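Side-chain contact in L-lysine 6-oxidase (PDB 3WEU), which oxidises the side-chain amine of L-lysine with molecular oxygen, using a cysteine tryptophylquinone cofactor and releasing hydrogen peroxide that kills bacteria: residues A[140-145]-A[149-154]. Sequence-based numbering, arbitrary orientation.
Sequences GPRSVS and ATVEIS
Arg142 reaches across to the backbone of residues 149-154, where its NH2 donates to Ser154 O at 2.8 Å, an acceptor lying almost in the guanidinium plane. The setting is two consecutive strands of the N-terminal region, joined by a short connection and each paired with a different neighbour in one mixed sheet, the first with strand 80-91 and the second with strand 181-187. Strands 142-145 and 150-154 run antiparallel at 169°, yet the axes of these short segments come no closer than 7.4 Å, wider than the spacing of paired strands. The two therefore meet through side chains, and the buried arginine exemplifies a probable charge met by backbone carbonyls and an amide oxygen. Its NH1 turns back to Pro141 O (2.8 Å), approaching from above that carbonyl plane, and also bonds Leu139 O, while NH2 has a second partner in Asn157 OD1. NE adds a weak, bent bond to Glu152 O. Spread over all three nitrogens, these bonds should restrict rotation of the guanidinium, which has Ile153 CA over one face. A bend at chi2 (-61°) lets the chain pass across Val151 at about a right angle, with CG 3.8 Å from Ile153 CG1 and CD 4.1 Å from Val151 CG2. Farther along, the contact passes to small apolar side chains set against backbone carbonyls: Val151 CG1 lies 3.5 Å from Ser143 O and also touches Val144 CG2. That same CG2, anti to the backbone N of Val144, presses on Ala149 CB at 3.3 Å, tighter than ordinary van der Waals contact, and the methyl of Ala149 also lies 3.5 Å from Ser145 O.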
loop_
_atom_site.group_PDB
_atom_site.type_symbol
_atom_site.label_atom_id
_atom_site.label_comp_id
_atom_site.label_asym_id
_atom_site.label_seq_id
_atom_site.Cartn_x
_atom_site.Cartn_y
_atom_site.Cartn_z
ATOM N N GLY A 140 -22.877 26.751 10.606
ATOM C CA GLY A 140 -23.942 27.742 10.688
ATOM C C GLY A 140 -23.621 28.981 9.883
ATOM O O GLY A 140 -22.492 29.079 9.368
ATOM N N PRO A 141 -24.585 29.905 9.803
ATOM C CA PRO A 141 -24.589 31.178 9.199
ATOM C C PRO A 141 -23.741 32.100 10.042
ATOM O O PRO A 141 -23.454 31.793 11.221
ATOM C CB PRO A 141 -26.057 31.576 9.171
ATOM C CG PRO A 141 -26.664 30.902 10.350
ATOM C CD PRO A 141 -25.913 29.609 10.412
ATOM N N ARG A 142 -23.119 33.042 9.354
ATOM C CA ARG A 142 -22.489 34.166 10.026
ATOM C C ARG A 142 -23.104 35.380 9.404
ATOM O O ARG A 142 -23.546 35.328 8.243
ATOM C CB ARG A 142 -20.965 34.207 9.808
ATOM C CG ARG A 142 -20.117 33.104 10.397
ATOM C CD ARG A 142 -20.197 33.000 11.919
ATOM N NE ARG A 142 -19.522 31.835 12.413
ATOM C CZ ARG A 142 -20.026 30.603 12.426
ATOM N NH1 ARG A 142 -21.201 30.354 11.915
ATOM N NH2 ARG A 142 -19.309 29.604 12.876
ATOM N N SER A 143 -23.093 36.493 10.143
ATOM C CA SER A 143 -23.598 37.802 9.710
ATOM C C SER A 143 -22.530 38.878 9.867
ATOM O O SER A 143 -21.665 38.827 10.769
ATOM C CB SER A 143 -24.792 38.180 10.580
ATOM O OG SER A 143 -25.853 37.297 10.228
ATOM N N VAL A 144 -22.550 39.823 8.965
ATOM C CA VAL A 144 -21.673 40.948 9.036
ATOM C C VAL A 144 -22.469 42.175 8.640
ATOM O O VAL A 144 -23.364 42.113 7.823
ATOM C CB VAL A 144 -20.458 40.597 8.139
ATOM C CG1 VAL A 144 -20.766 40.771 6.651
ATOM C CG2 VAL A 144 -19.279 41.331 8.527
ATOM N N SER A 145 -22.126 43.317 9.228
ATOM C CA SER A 145 -22.680 44.599 8.866
ATOM C C SER A 145 -21.804 45.721 9.331
ATOM O O SER A 145 -20.952 45.568 10.219
ATOM C CB SER A 145 -24.024 44.794 9.489
ATOM O OG SER A 145 -23.918 44.743 10.915
ATOM N N ALA A 149 -16.114 45.418 8.818
ATOM C CA ALA A 149 -16.324 44.285 9.695
ATOM C C ALA A 149 -15.577 43.044 9.198
ATOM O O ALA A 149 -15.279 42.939 8.004
ATOM C CB ALA A 149 -17.812 43.986 9.771
ATOM N N THR A 150 -15.243 42.153 10.122
ATOM C CA THR A 150 -14.609 40.882 9.795
ATOM C C THR A 150 -15.124 39.842 10.750
ATOM O O THR A 150 -15.040 40.037 11.967
ATOM C CB THR A 150 -13.114 40.932 9.963
ATOM O OG1 THR A 150 -12.550 41.941 9.140
ATOM C CG2 THR A 150 -12.483 39.622 9.533
ATOM N N VAL A 151 -15.669 38.738 10.242
ATOM C CA VAL A 151 -15.980 37.571 11.081
ATOM C C VAL A 151 -15.623 36.252 10.397
ATOM O O VAL A 151 -15.991 36.020 9.244
ATOM C CB VAL A 151 -17.435 37.592 11.554
ATOM C CG1 VAL A 151 -18.367 37.738 10.446
ATOM C CG2 VAL A 151 -17.805 36.337 12.344
ATOM N N GLU A 152 -14.889 35.400 11.090
ATOM C CA GLU A 152 -14.529 34.093 10.565
ATOM C C GLU A 152 -15.739 33.171 10.588
ATOM O O GLU A 152 -16.592 33.215 11.490
ATOM C CB GLU A 152 -13.397 33.523 11.407
ATOM C CG GLU A 152 -12.606 32.435 10.731
ATOM C CD GLU A 152 -11.830 32.863 9.462
ATOM O OE1 GLU A 152 -11.737 34.108 9.189
ATOM O OE2 GLU A 152 -11.211 31.932 8.851
ATOM N N ILE A 153 -15.842 32.315 9.598
ATOM C CA ILE A 153 -16.792 31.199 9.693
ATOM C C ILE A 153 -16.034 30.061 10.357
ATOM O O ILE A 153 -15.586 29.095 9.735
ATOM C CB ILE A 153 -17.339 30.800 8.300
ATOM C CG1 ILE A 153 -17.904 31.990 7.516
ATOM C CG2 ILE A 153 -18.440 29.770 8.393
ATOM C CD1 ILE A 153 -18.038 31.654 6.015
ATOM N N SER A 154 -15.943 30.126 11.685
ATOM C CA SER A 154 -15.022 29.290 12.431
ATOM C C SER A 154 -15.729 28.266 13.312
ATOM O O SER A 154 -16.824 28.530 13.759
ATOM C CB SER A 154 -14.219 30.188 13.353
ATOM O OG SER A 154 -13.429 29.450 14.238
#